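Local atomic coordinates of 11R-lipoxygenase (Gersemia fruticosa, PDB entry 3VF1), a protein that probably catalyses the calcium-dependent insertion of molecular oxygen into polyunsaturated fatty acids, using a single non-haem iron bound in its lipoxygenase domain. Residues A[255-260]-A[377-382]; A[259-264]-A[309-314]; A[289-294]-A[345-350]; A[295-300]-A[304-309]; A[336-339]-A[343-346]. One frame throughout, in Å; residues are numbered along the deposited sequence.

Contact 1 of 5, residues A[255-260]-A[377-382]; sequences VWFGSQ and LWLRCA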
# COMPACT_ATOMS: atom_id res chain seq x y z
N VAL A 255 10.32 3.39 27.40
CA VAL A 255 10.58 4.43 26.42
C VAL A 255 10.47 3.87 25.01
O VAL A 255 9.86 4.48 24.13
CB VAL A 255 11.96 5.07 26.62
CG1 VAL A 255 12.33 5.95 25.43
CG2 VAL A 255 11.99 5.87 27.91
N TRP A 256 11.07 2.70 24.80
CA TRP A 256 10.96 2.02 23.51
C TRP A 256 9.51 1.66 23.23
O TRP A 256 9.01 1.86 22.13
CB TRP A 256 11.82 0.76 23.50
CG TRP A 256 11.55 -0.13 22.32
CD1 TRP A 256 10.58 -1.08 22.23
CD2 TRP A 256 12.25 -0.14 21.07
NE1 TRP A 256 10.63 -1.69 21.00
CE2 TRP A 256 11.65 -1.13 20.27
CE3 TRP A 256 13.32 0.59 20.55
CZ2 TRP A 256 12.08 -1.41 18.97
CZ3 TRP A 256 13.76 0.31 19.27
CH2 TRP A 256 13.14 -0.68 18.49
N PHE A 257 8.83 1.14 24.25
CA PHE A 257 7.44 0.73 24.14
C PHE A 257 6.58 1.87 23.61
O PHE A 257 5.85 1.71 22.64
CB PHE A 257 6.92 0.27 25.50
CG PHE A 257 5.51 -0.25 25.47
CD1 PHE A 257 5.27 -1.58 25.15
CD2 PHE A 257 4.44 0.57 25.76
CE1 PHE A 257 3.98 -2.07 25.12
CE2 PHE A 257 3.14 0.08 25.73
CZ PHE A 257 2.91 -1.24 25.41
N GLY A 258 6.67 3.02 24.27
CA GLY A 258 5.91 4.19 23.86
C GLY A 258 6.21 4.59 22.43
O GLY A 258 5.30 4.93 21.67
N SER A 259 7.48 4.53 22.05
CA SER A 259 7.90 4.97 20.73
C SER A 259 7.38 4.05 19.62
O SER A 259 7.35 4.44 18.46
CB SER A 259 9.43 5.07 20.65
OG SER A 259 10.04 3.79 20.59
N GLN A 260 6.98 2.83 19.98
CA GLN A 260 6.46 1.88 19.00
C GLN A 260 5.09 2.29 18.48
O GLN A 260 4.65 1.81 17.43
CB GLN A 260 6.40 0.47 19.58
CG GLN A 260 7.76 -0.16 19.83
CD GLN A 260 8.63 -0.15 18.59
OE1 GLN A 260 8.55 -1.05 17.75
NE2 GLN A 260 9.48 0.87 18.46
N LEU A 377 1.92 -6.24 27.07
CA LEU A 377 1.82 -7.22 26.00
C LEU A 377 0.41 -7.28 25.43
O LEU A 377 0.23 -7.42 24.23
CB LEU A 377 2.26 -8.61 26.49
CG LEU A 377 3.75 -8.76 26.78
CD1 LEU A 377 4.03 -10.05 27.53
CD2 LEU A 377 4.55 -8.71 25.48
N TRP A 378 -0.58 -7.18 26.31
CA TRP A 378 -1.98 -7.25 25.89
C TRP A 378 -2.41 -5.99 25.14
O TRP A 378 -3.29 -6.04 24.29
CB TRP A 378 -2.89 -7.49 27.09
CG TRP A 378 -2.96 -8.93 27.51
CD1 TRP A 378 -2.22 -9.55 28.47
CD2 TRP A 378 -3.82 -9.94 26.96
NE1 TRP A 378 -2.56 -10.87 28.56
CE2 TRP A 378 -3.54 -11.14 27.64
CE3 TRP A 378 -4.79 -9.94 25.96
CZ2 TRP A 378 -4.20 -12.33 27.36
CZ3 TRP A 378 -5.45 -11.13 25.67
CH2 TRP A 378 -5.15 -12.30 26.37
N LEU A 379 -1.78 -4.86 25.46
CA LEU A 379 -2.07 -3.61 24.76
C LEU A 379 -1.52 -3.67 23.33
O LEU A 379 -2.17 -3.25 22.38
CB LEU A 379 -1.46 -2.42 25.51
CG LEU A 379 -1.72 -1.04 24.90
CD1 LEU A 379 -3.20 -0.71 24.90
CD2 LEU A 379 -0.93 0.02 25.66
N ARG A 380 -0.31 -4.21 23.19
CA ARG A 380 0.32 -4.35 21.88
C ARG A 380 -0.42 -5.37 21.02
O ARG A 380 -0.53 -5.20 19.81
CB ARG A 380 1.78 -4.77 22.04
CG ARG A 380 2.66 -3.72 22.68
CD ARG A 380 2.83 -2.51 21.77
NE ARG A 380 3.53 -2.86 20.53
CZ ARG A 380 3.54 -2.09 19.44
NH1 ARG A 380 2.88 -0.94 19.42
NH2 ARG A 380 4.20 -2.49 18.37
N CYS A 381 -0.92 -6.42 21.65
CA CYS A 381 -1.65 -7.45 20.92
C CYS A 381 -2.88 -6.85 20.25
O CYS A 381 -3.17 -7.15 19.09
CB CYS A 381 -2.05 -8.59 21.85
SG CYS A 381 -2.68 -10.06 20.99
N ALA A 382 -3.59 -6.01 20.99
CA ALA A 382 -4.74 -5.31 20.44
C ALA A 382 -4.32 -4.46 19.25
O ALA A 382 -5.00 -4.42 18.22
CB ALA A 382 -5.39 -4.45 21.51
O HOH W 1 3.67 -0.67 15.57

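Contact 2 of 5, residues A[259-264]-A[309-314]; sequences SQFLNG and TDYKIL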
# COMPACT_ATOMS: atom_id res chain seq x y z
N SER A 259 7.48 4.53 22.05
CA SER A 259 7.90 4.97 20.73
C SER A 259 7.38 4.05 19.62
O SER A 259 7.35 4.44 18.46
CB SER A 259 9.43 5.07 20.65
OG SER A 259 10.04 3.79 20.59
N GLN A 260 6.98 2.83 19.98
CA GLN A 260 6.46 1.88 19.00
C GLN A 260 5.09 2.29 18.48
O GLN A 260 4.65 1.81 17.43
CB GLN A 260 6.40 0.47 19.58
CG GLN A 260 7.76 -0.16 19.83
CD GLN A 260 8.63 -0.15 18.59
OE1 GLN A 260 8.55 -1.05 17.75
NE2 GLN A 260 9.48 0.87 18.46
N PHE A 261 4.40 3.16 19.21
CA PHE A 261 3.10 3.66 18.79
C PHE A 261 3.25 4.88 17.89
O PHE A 261 2.27 5.37 17.33
CB PHE A 261 2.24 4.00 20.01
CG PHE A 261 1.79 2.79 20.79
CD1 PHE A 261 2.63 2.19 21.71
CD2 PHE A 261 0.53 2.26 20.59
CE1 PHE A 261 2.22 1.08 22.42
CE2 PHE A 261 0.11 1.14 21.30
CZ PHE A 261 0.96 0.55 22.21
N LEU A 262 4.48 5.36 17.77
CA LEU A 262 4.78 6.50 16.91
C LEU A 262 5.62 6.08 15.71
O LEU A 262 5.36 6.51 14.58
CB LEU A 262 5.54 7.57 17.69
CG LEU A 262 4.85 8.20 18.90
CD1 LEU A 262 5.77 9.21 19.56
CD2 LEU A 262 3.54 8.86 18.49
N ASN A 263 6.63 5.25 15.95
CA ASN A 263 7.62 4.93 14.94
C ASN A 263 7.72 3.44 14.67
O ASN A 263 8.75 2.95 14.19
CB ASN A 263 8.98 5.48 15.37
CG ASN A 263 8.94 6.96 15.68
OD1 ASN A 263 8.31 7.74 14.96
ND2 ASN A 263 9.60 7.36 16.76
N GLY A 264 6.65 2.71 14.98
CA GLY A 264 6.58 1.30 14.66
C GLY A 264 5.96 1.10 13.29
O GLY A 264 6.42 1.68 12.31
N THR A 309 -4.41 5.69 23.72
CA THR A 309 -4.70 4.75 22.64
C THR A 309 -5.91 3.90 23.02
O THR A 309 -5.80 2.98 23.83
CB THR A 309 -3.50 3.81 22.36
OG1 THR A 309 -3.17 3.09 23.55
CG2 THR A 309 -2.29 4.60 21.89
N ASP A 310 -7.06 4.23 22.44
CA ASP A 310 -8.31 3.55 22.77
C ASP A 310 -8.69 2.56 21.67
O ASP A 310 -8.93 2.95 20.53
CB ASP A 310 -9.42 4.58 22.95
CG ASP A 310 -10.74 3.95 23.38
OD1 ASP A 310 -10.89 2.72 23.25
OD2 ASP A 310 -11.62 4.70 23.86
N TYR A 311 -8.77 1.28 22.03
CA TYR A 311 -9.10 0.23 21.07
C TYR A 311 -10.54 -0.26 21.25
O TYR A 311 -10.81 -1.46 21.18
CB TYR A 311 -8.11 -0.92 21.20
CG TYR A 311 -6.70 -0.51 20.85
CD1 TYR A 311 -5.88 0.08 21.80
CD2 TYR A 311 -6.21 -0.67 19.56
CE1 TYR A 311 -4.60 0.48 21.48
CE2 TYR A 311 -4.93 -0.27 19.24
CZ TYR A 311 -4.13 0.30 20.20
OH TYR A 311 -2.86 0.69 19.87
N LYS A 312 -11.45 0.69 21.46
CA LYS A 312 -12.86 0.39 21.59
C LYS A 312 -13.39 -0.42 20.41
O LYS A 312 -14.31 -1.22 20.56
CB LYS A 312 -13.66 1.69 21.70
CG LYS A 312 -15.16 1.50 21.80
CD LYS A 312 -15.87 2.82 22.04
CE LYS A 312 -17.36 2.62 22.26
NZ LYS A 312 -18.05 3.89 22.62
N ILE A 313 -12.81 -0.22 19.23
CA ILE A 313 -13.32 -0.83 18.01
C ILE A 313 -13.27 -2.36 18.06
O ILE A 313 -14.00 -3.03 17.34
CB ILE A 313 -12.56 -0.34 16.76
CG1 ILE A 313 -13.28 -0.78 15.49
CG2 ILE A 313 -11.12 -0.84 16.77
CD1 ILE A 313 -12.78 -0.12 14.23
N LEU A 314 -12.42 -2.91 18.92
CA LEU A 314 -12.31 -4.36 19.06
C LEU A 314 -13.50 -4.96 19.80
O LEU A 314 -13.68 -6.17 19.83
CB LEU A 314 -11.01 -4.73 19.78
CG LEU A 314 -9.74 -4.60 18.94
CD1 LEU A 314 -8.50 -4.78 19.80
CD2 LEU A 314 -9.76 -5.62 17.80

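Contact 3 of 5, residues A[289-294]-A[345-350]; sequences KLLDRG and IPIAIQ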
# COMPACT_ATOMS: atom_id res chain seq x y z
N LYS A 289 3.73 9.77 40.61
CA LYS A 289 5.19 9.71 40.71
C LYS A 289 5.84 9.36 39.37
O LYS A 289 7.06 9.42 39.24
CB LYS A 289 5.62 8.71 41.80
CG LYS A 289 5.59 9.30 43.21
CD LYS A 289 5.90 8.25 44.27
CE LYS A 289 7.37 7.85 44.28
NZ LYS A 289 8.25 8.90 44.88
N LEU A 290 5.02 9.00 38.39
CA LEU A 290 5.52 8.76 37.04
C LEU A 290 5.63 10.07 36.27
O LEU A 290 6.40 10.19 35.32
CB LEU A 290 4.58 7.81 36.29
CG LEU A 290 4.38 6.43 36.92
CD1 LEU A 290 3.31 5.65 36.17
CD2 LEU A 290 5.69 5.67 36.95
N LEU A 291 4.86 11.07 36.70
CA LEU A 291 4.86 12.37 36.04
C LEU A 291 6.03 13.22 36.53
O LEU A 291 6.84 12.77 37.34
CB LEU A 291 3.55 13.11 36.33
CG LEU A 291 2.27 12.28 36.20
CD1 LEU A 291 1.04 13.15 36.45
CD2 LEU A 291 2.18 11.61 34.85
N ASP A 292 6.11 14.44 36.03
CA ASP A 292 7.12 15.39 36.50
C ASP A 292 6.80 15.83 37.92
O ASP A 292 5.64 15.86 38.32
CB ASP A 292 7.16 16.61 35.59
CG ASP A 292 7.81 16.33 34.25
OD1 ASP A 292 9.06 16.38 34.17
OD2 ASP A 292 7.08 16.05 33.27
N ARG A 293 7.84 16.15 38.68
CA ARG A 293 7.65 16.73 40.00
C ARG A 293 6.85 18.02 39.87
O ARG A 293 7.18 18.88 39.06
CB ARG A 293 9.00 17.03 40.65
CG ARG A 293 9.73 15.80 41.18
CD ARG A 293 11.07 16.17 41.79
NE ARG A 293 11.66 15.07 42.54
CZ ARG A 293 12.43 14.12 42.01
NH1 ARG A 293 12.71 14.12 40.72
NH2 ARG A 293 12.92 13.16 42.79
N GLY A 294 5.80 18.14 40.67
CA GLY A 294 4.96 19.32 40.65
C GLY A 294 3.78 19.20 39.71
O GLY A 294 3.02 20.15 39.54
N ILE A 345 5.94 7.78 27.39
CA ILE A 345 5.95 6.52 28.12
C ILE A 345 4.55 6.12 28.53
O ILE A 345 3.71 6.98 28.81
CB ILE A 345 6.81 6.62 29.39
CG1 ILE A 345 6.38 7.84 30.22
CG2 ILE A 345 8.29 6.70 29.04
CD1 ILE A 345 7.01 7.90 31.60
N PRO A 346 4.29 4.81 28.58
CA PRO A 346 3.01 4.31 29.09
C PRO A 346 2.95 4.50 30.61
O PRO A 346 3.93 4.22 31.29
CB PRO A 346 3.06 2.82 28.74
CG PRO A 346 4.51 2.49 28.74
CD PRO A 346 5.20 3.71 28.21
N ILE A 347 1.82 4.96 31.12
CA ILE A 347 1.68 5.18 32.56
C ILE A 347 0.46 4.47 33.16
O ILE A 347 0.33 4.39 34.38
CB ILE A 347 1.61 6.68 32.90
CG1 ILE A 347 0.40 7.33 32.21
CG2 ILE A 347 2.90 7.37 32.47
CD1 ILE A 347 0.16 8.76 32.64
N ALA A 348 -0.42 3.96 32.31
CA ALA A 348 -1.62 3.28 32.78
C ALA A 348 -2.26 2.46 31.67
O ALA A 348 -2.23 2.85 30.51
CB ALA A 348 -2.61 4.28 33.35
N ILE A 349 -2.86 1.33 32.04
CA ILE A 349 -3.51 0.46 31.07
C ILE A 349 -4.75 -0.22 31.67
O ILE A 349 -4.72 -0.67 32.81
CB ILE A 349 -2.56 -0.64 30.57
CG1 ILE A 349 -1.40 -0.03 29.78
CG2 ILE A 349 -3.32 -1.64 29.70
CD1 ILE A 349 -0.34 -1.04 29.39
N GLN A 350 -5.82 -0.27 30.89
CA GLN A 350 -7.02 -0.99 31.28
C GLN A 350 -7.38 -1.95 30.14
O GLN A 350 -7.58 -1.52 29.01
CB GLN A 350 -8.17 -0.01 31.54
CG GLN A 350 -9.44 -0.64 32.07
CD GLN A 350 -10.52 0.38 32.36
OE1 GLN A 350 -10.45 1.11 33.35
NE2 GLN A 350 -11.52 0.45 31.48

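Contact 4 of 5, residues A[295-300]-A[304-309]; sequences YTLEKA and GLIFIT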
# COMPACT_ATOMS: atom_id res chain seq x y z
N TYR A 295 3.63 18.03 39.09
CA TYR A 295 2.53 17.81 38.16
C TYR A 295 1.54 16.77 38.67
O TYR A 295 1.92 15.75 39.23
CB TYR A 295 3.07 17.35 36.80
CG TYR A 295 3.45 18.48 35.88
CD1 TYR A 295 4.57 19.26 36.13
CD2 TYR A 295 2.69 18.78 34.76
CE1 TYR A 295 4.92 20.30 35.29
CE2 TYR A 295 3.03 19.82 33.91
CZ TYR A 295 4.15 20.57 34.19
OH TYR A 295 4.50 21.61 33.35
N THR A 296 0.26 17.07 38.48
CA THR A 296 -0.80 16.11 38.73
C THR A 296 -1.35 15.66 37.38
O THR A 296 -1.12 16.32 36.37
CB THR A 296 -1.94 16.72 39.56
OG1 THR A 296 -2.47 17.87 38.88
CG2 THR A 296 -1.44 17.14 40.93
N LEU A 297 -2.07 14.55 37.37
CA LEU A 297 -2.67 14.05 36.14
C LEU A 297 -3.50 15.14 35.48
O LEU A 297 -3.48 15.29 34.26
CB LEU A 297 -3.56 12.83 36.44
CG LEU A 297 -4.22 12.18 35.23
CD1 LEU A 297 -3.18 11.81 34.18
CD2 LEU A 297 -5.01 10.96 35.66
N GLU A 298 -4.21 15.91 36.30
CA GLU A 298 -5.09 16.96 35.79
C GLU A 298 -4.28 18.06 35.11
O GLU A 298 -4.64 18.52 34.03
CB GLU A 298 -5.92 17.56 36.93
CG GLU A 298 -6.97 16.61 37.52
CD GLU A 298 -6.36 15.54 38.42
OE1 GLU A 298 -5.15 15.62 38.72
OE2 GLU A 298 -7.10 14.62 38.82
N LYS A 299 -3.20 18.48 35.75
CA LYS A 299 -2.34 19.53 35.20
C LYS A 299 -1.69 19.07 33.90
O LYS A 299 -1.56 19.84 32.95
CB LYS A 299 -1.27 19.93 36.22
CG LYS A 299 -0.36 21.05 35.75
CD LYS A 299 0.66 21.42 36.82
CE LYS A 299 1.61 22.50 36.33
NZ LYS A 299 2.63 22.87 37.36
N ALA A 300 -1.27 17.81 33.88
CA ALA A 300 -0.63 17.25 32.69
C ALA A 300 -1.55 17.31 31.48
O ALA A 300 -1.12 17.62 30.38
CB ALA A 300 -0.21 15.81 32.96
N GLY A 304 -1.45 19.41 27.71
CA GLY A 304 -1.33 18.58 26.53
C GLY A 304 -0.16 17.62 26.58
O GLY A 304 0.52 17.41 25.58
N LEU A 305 0.08 17.03 27.75
CA LEU A 305 1.17 16.08 27.93
C LEU A 305 0.64 14.66 28.03
O LEU A 305 1.41 13.71 28.18
CB LEU A 305 1.96 16.42 29.20
CG LEU A 305 2.51 17.84 29.30
CD1 LEU A 305 3.20 18.05 30.64
CD2 LEU A 305 3.46 18.13 28.15
N ILE A 306 -0.67 14.50 27.94
CA ILE A 306 -1.30 13.19 28.10
C ILE A 306 -1.91 12.71 26.79
O ILE A 306 -2.74 13.40 26.20
CB ILE A 306 -2.40 13.24 29.18
CG1 ILE A 306 -1.80 13.60 30.54
CG2 ILE A 306 -3.12 11.90 29.26
CD1 ILE A 306 -0.95 12.51 31.15
N PHE A 307 -1.51 11.52 26.36
CA PHE A 307 -2.02 10.93 25.13
C PHE A 307 -2.62 9.57 25.43
O PHE A 307 -2.33 8.96 26.46
CB PHE A 307 -0.90 10.81 24.10
CG PHE A 307 -0.29 12.13 23.72
CD1 PHE A 307 0.56 12.79 24.59
CD2 PHE A 307 -0.58 12.71 22.50
CE1 PHE A 307 1.11 14.01 24.25
CE2 PHE A 307 -0.02 13.93 22.15
CZ PHE A 307 0.82 14.58 23.02
N ILE A 308 -3.48 9.08 24.53
CA ILE A 308 -4.23 7.87 24.78
C ILE A 308 -4.39 7.01 23.53
O ILE A 308 -4.48 7.52 22.42
CB ILE A 308 -5.64 8.20 25.32
CG1 ILE A 308 -6.40 6.93 25.69
CG2 ILE A 308 -6.42 9.01 24.29
CD1 ILE A 308 -7.71 7.19 26.40
N THR A 309 -4.41 5.69 23.72
CA THR A 309 -4.70 4.75 22.64
C THR A 309 -5.91 3.90 23.02
O THR A 309 -5.80 2.98 23.83
CB THR A 309 -3.50 3.81 22.36
OG1 THR A 309 -3.17 3.09 23.55
CG2 THR A 309 -2.29 4.60 21.89

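Contact 5 of 5, residues A[336-339]-A[343-346]; sequences FYLK and DIIP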
# COMPACT_ATOMS: atom_id res chain seq x y z
N PHE A 336 -0.51 7.53 27.98
CA PHE A 336 0.90 7.85 27.84
C PHE A 336 1.20 9.26 28.32
O PHE A 336 0.33 10.12 28.36
CB PHE A 336 1.33 7.69 26.38
CG PHE A 336 1.14 6.30 25.84
CD1 PHE A 336 -0.12 5.83 25.53
CD2 PHE A 336 2.23 5.47 25.62
CE1 PHE A 336 -0.30 4.56 25.03
CE2 PHE A 336 2.05 4.19 25.12
CZ PHE A 336 0.78 3.74 24.82
N TYR A 337 2.46 9.49 28.68
CA TYR A 337 2.91 10.78 29.18
C TYR A 337 4.05 11.30 28.31
O TYR A 337 4.96 10.55 27.97
CB TYR A 337 3.37 10.65 30.63
CG TYR A 337 3.77 11.96 31.28
CD1 TYR A 337 2.81 12.91 31.60
CD2 TYR A 337 5.09 12.23 31.59
CE1 TYR A 337 3.16 14.10 32.21
CE2 TYR A 337 5.45 13.42 32.20
CZ TYR A 337 4.48 14.35 32.50
OH TYR A 337 4.82 15.54 33.11
N LEU A 338 3.99 12.58 27.96
CA LEU A 338 5.06 13.20 27.19
C LEU A 338 6.13 13.74 28.12
O LEU A 338 5.96 14.78 28.75
CB LEU A 338 4.51 14.33 26.32
CG LEU A 338 5.54 15.12 25.52
CD1 LEU A 338 6.24 14.24 24.50
CD2 LEU A 338 4.88 16.31 24.83
N LYS A 339 7.24 13.01 28.23
CA LYS A 339 8.32 13.38 29.13
C LYS A 339 8.97 14.69 28.71
O LYS A 339 8.76 15.18 27.60
CB LYS A 339 9.36 12.27 29.20
CG LYS A 339 8.84 10.98 29.81
CD LYS A 339 9.85 9.84 29.67
CE LYS A 339 11.13 10.14 30.42
NZ LYS A 339 12.13 9.04 30.25
N ASP A 343 10.30 12.02 25.00
CA ASP A 343 9.91 10.61 24.95
C ASP A 343 8.53 10.44 25.56
O ASP A 343 8.23 11.04 26.59
CB ASP A 343 10.90 9.74 25.72
CG ASP A 343 12.26 9.64 25.04
OD1 ASP A 343 12.32 9.82 23.81
OD2 ASP A 343 13.26 9.39 25.75
N ILE A 344 7.69 9.62 24.93
CA ILE A 344 6.41 9.27 25.54
C ILE A 344 6.51 7.90 26.20
O ILE A 344 7.11 6.98 25.65
CB ILE A 344 5.24 9.29 24.53
CG1 ILE A 344 5.42 8.21 23.45
CG2 ILE A 344 5.11 10.66 23.88
CD1 ILE A 344 4.11 7.68 22.93
N ILE A 345 5.94 7.78 27.39
CA ILE A 345 5.95 6.52 28.12
C ILE A 345 4.55 6.12 28.53
O ILE A 345 3.71 6.98 28.81
CB ILE A 345 6.81 6.62 29.39
CG1 ILE A 345 6.38 7.84 30.22
CG2 ILE A 345 8.29 6.70 29.04
CD1 ILE A 345 7.01 7.90 31.60
N PRO A 346 4.29 4.81 28.58
CA PRO A 346 3.01 4.31 29.09
C PRO A 346 2.95 4.50 30.61
O PRO A 346 3.93 4.22 31.29
CB PRO A 346 3.06 2.82 28.74
CG PRO A 346 4.51 2.49 28.74
CD PRO A 346 5.20 3.71 28.21

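Contact 1 of 5, residues A[255-260]-A[377-382]
Phe257 and Arg380 make the centre of a buried helix-to-helix contact inside the lipoxygenase domain, where helix 254-263 runs beside helix 369-410. The two short segments are nearly parallel, at 17°, and their axes stay 11.9 Å apart, so long side chains bridge the space. Phe257 does so with CG anti to the backbone N (chi1 -176°). Its CE1 lies 3.2 Å from Arg380 CG, an oblique approach to the ring, while CD2 of Leu379 meets the ring edge, 4.0 Å from Phe257 CZ. Arg380 bends at chi2 and chi3 and turns its guanidinium toward Gln260, whose CB sits over one face, toward its rim, 3.8 Å from Arg380 NH1. A water in the guanidinium plane receives a weak bond from Arg380 NH2 and donates to Gln260 O, at 3.3 Å. Beyond the two segments, NE bonds to Asn591 O and the group makes a cation-pi contact with Phe261. A leucine in place of Arg380 would probably leave Asn591 O without this donor and the ring of Phe261 without its cation. The chemistry suggests a buried charge paid for piecemeal, by a carbonyl, an aromatic ring, water and a long, weak ion pair with Asp383.

Contact 2 of 5, residues A[259-264]-A[309-314]
Phe261 points its ring from helix 254-263 at Thr309 and Tyr311, where strand 306-310 runs out into a loop. The closely fitted part is small, burying 104 Å² in all, and lies wholly in the protein interior. Edge meets edge here: Phe261 CE2 comes 3.3 Å from Tyr311 OH, with the oxygen near the plane of the phenylalanine ring and the carbon near the plane of the tyrosine ring. Thr309 adds a methyl, its CG2 being 3.9 Å from Phe261 CD2 and oblique to the ring. That methyl reaches the ring because it stands anti to the threonine carbonyl carbon, while OG1 takes the place between N and C (chi1 58°).

The solvent side, by contrast, is at Lys312, whose extended side chain is exposed, and at the partly exposed Asp310 and Asn263, none of which touches the other segment. The helix is kinked near Asn263, and Ser259 O accepts both Asn263 N, at 2.7 Å, and Leu262 N, at 3.1 Å. Asp310 OD1 takes a bond from Gln353 NE2 and a weak one from Lys312 N.

Tyr311 OH is hydrogen-bonded to Asp383 on helix 369-410, so the buried hydroxyl already has a polar mate. Its approach to the Phe261 edge is therefore an added contact, in which the slightly positive ring hydrogens probably suit the oxygen.

Contact 3 of 5, residues A[289-294]-A[345-350]
Leu290 and Ile347 bring their CA atoms to 6.9 Å where the irregular loop 289-294 passes strand 344-350, and no hydrogen bond joins the two backbones. The strand is itself uneven here: Ile347 and Ala348 both face Leu335 of the adjacent strand, a classic beta bulge.

Side chains therefore carry the contact, and all of them are aliphatic. Leu290 and Ile347 lie alongside each other, pointing opposite ways, and the CD1 methyl of Leu290 does most of the touching, 3.8 Å from Ile347 CB. The same methyl also lies 3.7 Å from Ile347 O, a carbonyl whose polar partner is the hydroxyl of Thr363. Further back, CB of Leu290 reaches CG2 of Ile347, at 4.2 Å. Ile347 can serve two leucines because its branches part. CG2 stands anti to the carbonyl carbon, near Leu290, while CG1, set between the backbone N and the carbonyl carbon (chi1 60°), carries CD1 out to Leu291. There Leu291 CD2 meets Ile347 CD1 at 4.1 Å, the two side chains roughly perpendicular. Leu290 is partly exposed, whereas Leu291 and Ile347 are buried.

Around it, Leu291 also rests on Tyr337, and Ile347 on Leu335 and Tyr337, all of strand 333-338. Pro346 turns away from the loop toward Trp372 of helix 369-410 and Phe257 of helix 254-263. The strand thus lies between the loop and these two helices.

Contact 4 of 5, residues A[295-300]-A[304-309]
Gly304 lies just past helix 297-302, and its N is 3.2 Å from Ala300 O. Its positive phi (71°) turns the chain out of the helix, a conformation that a residue with a side chain adopts less readily. At Leu305 the turn is completed: Leu305 N donates to Ala300 O at 3.0 Å, fairly straight (161° at the hydrogen) though tilted from the carbonyl plane. This is the long backward bond of a Schellman motif, the C-terminal counterpart of the N-cap at the helix start, where Thr296 OG1 accepts from Lys299 N at 3.3 Å. The side chain of Leu305 folds back across the same carbonyl, and its CD1 reaches Tyr295 CE2 at 3.7 Å, oblique to the ring. Tyr295 is steadied by a hydrogen bond from OH to Glu303 and by Lys299 CE lying over one face. Ile306, the first strand residue, also turns its side chain toward the helix. Its CG1, anti to the carbonyl carbon, meets Ala300 CB at 3.6 Å, and CD1 goes on to Leu297 CD1 at 3.8 Å. Backbone bonds to the sheet begin at Leu305, with Leu338, and continue at Phe307, with Phe336, as the strand runs away from the helix.

Contact 5 of 5, residues A[336-339]-A[343-346]
Lys339 N donates to Asp343 O at 2.7 Å, the shortest of three backbone bonds closing the antiparallel hairpin of strands 333-338 and 344-350; the side chain of Asp343 makes a salt bridge through OD1 to Lys489 NZ. The other two join the hydrogen-bonded pair Tyr337 and Ile345: Tyr337 N to Ile345 O at 2.8 Å and Ile345 N to Tyr337 O at 3.0 Å, both in the carbonyl plane. Tyr337 O also receives a CA-H contact from Ile344. Phe336 with Pro346 and Leu338 with Ile344 are non-hydrogen-bonded pairs, and their side chains share one face. There Phe336 CE2 touches Pro346 CB, its CD2 touches Ile344 CD1, each at 4.0 Å, and Leu338 CD1 meets Ile344 CG2 at 3.8 Å. On the Tyr337 and Ile345 side, Lys339 bends at chi3 (63°) and lays CD 3.6 Å from Ile345 CG2. An alanine at Phe336 would probably open a gap beside Ile344 CD1 and Pro346 CB and leave the Phe261 ring without its edge-to-face mate. Helix 254-263 covers the Phe336 face through Phe257, Phe261 and Leu262, while strand 306-310 pairs with strand 333-338 along the edge away from strand 344-350.

Contacts 1 and 2 are fully buried and start from the same helix, 254-263; contacts 3, 4 and 5 are only partly buried and lie farther from the chain centre. Contact 5 is the hairpin to which the other contacts are packed or joined: contact 3 shares strand 344-350 with it, and contact 4 leads into strand 306-310, which pairs with strand 333-338 of the hairpin. The sheet separates two kinds of packing. On one face helices bring aromatic rings and a buried arginine, Phe261 linking contact 1 to contact 2 and touching Phe336; toward the other, Tyr337, Ile347 and Ile306 meet loop and helix leucines. Backbone bonds cross only contacts 4 and 5, whose segments are close in sequence.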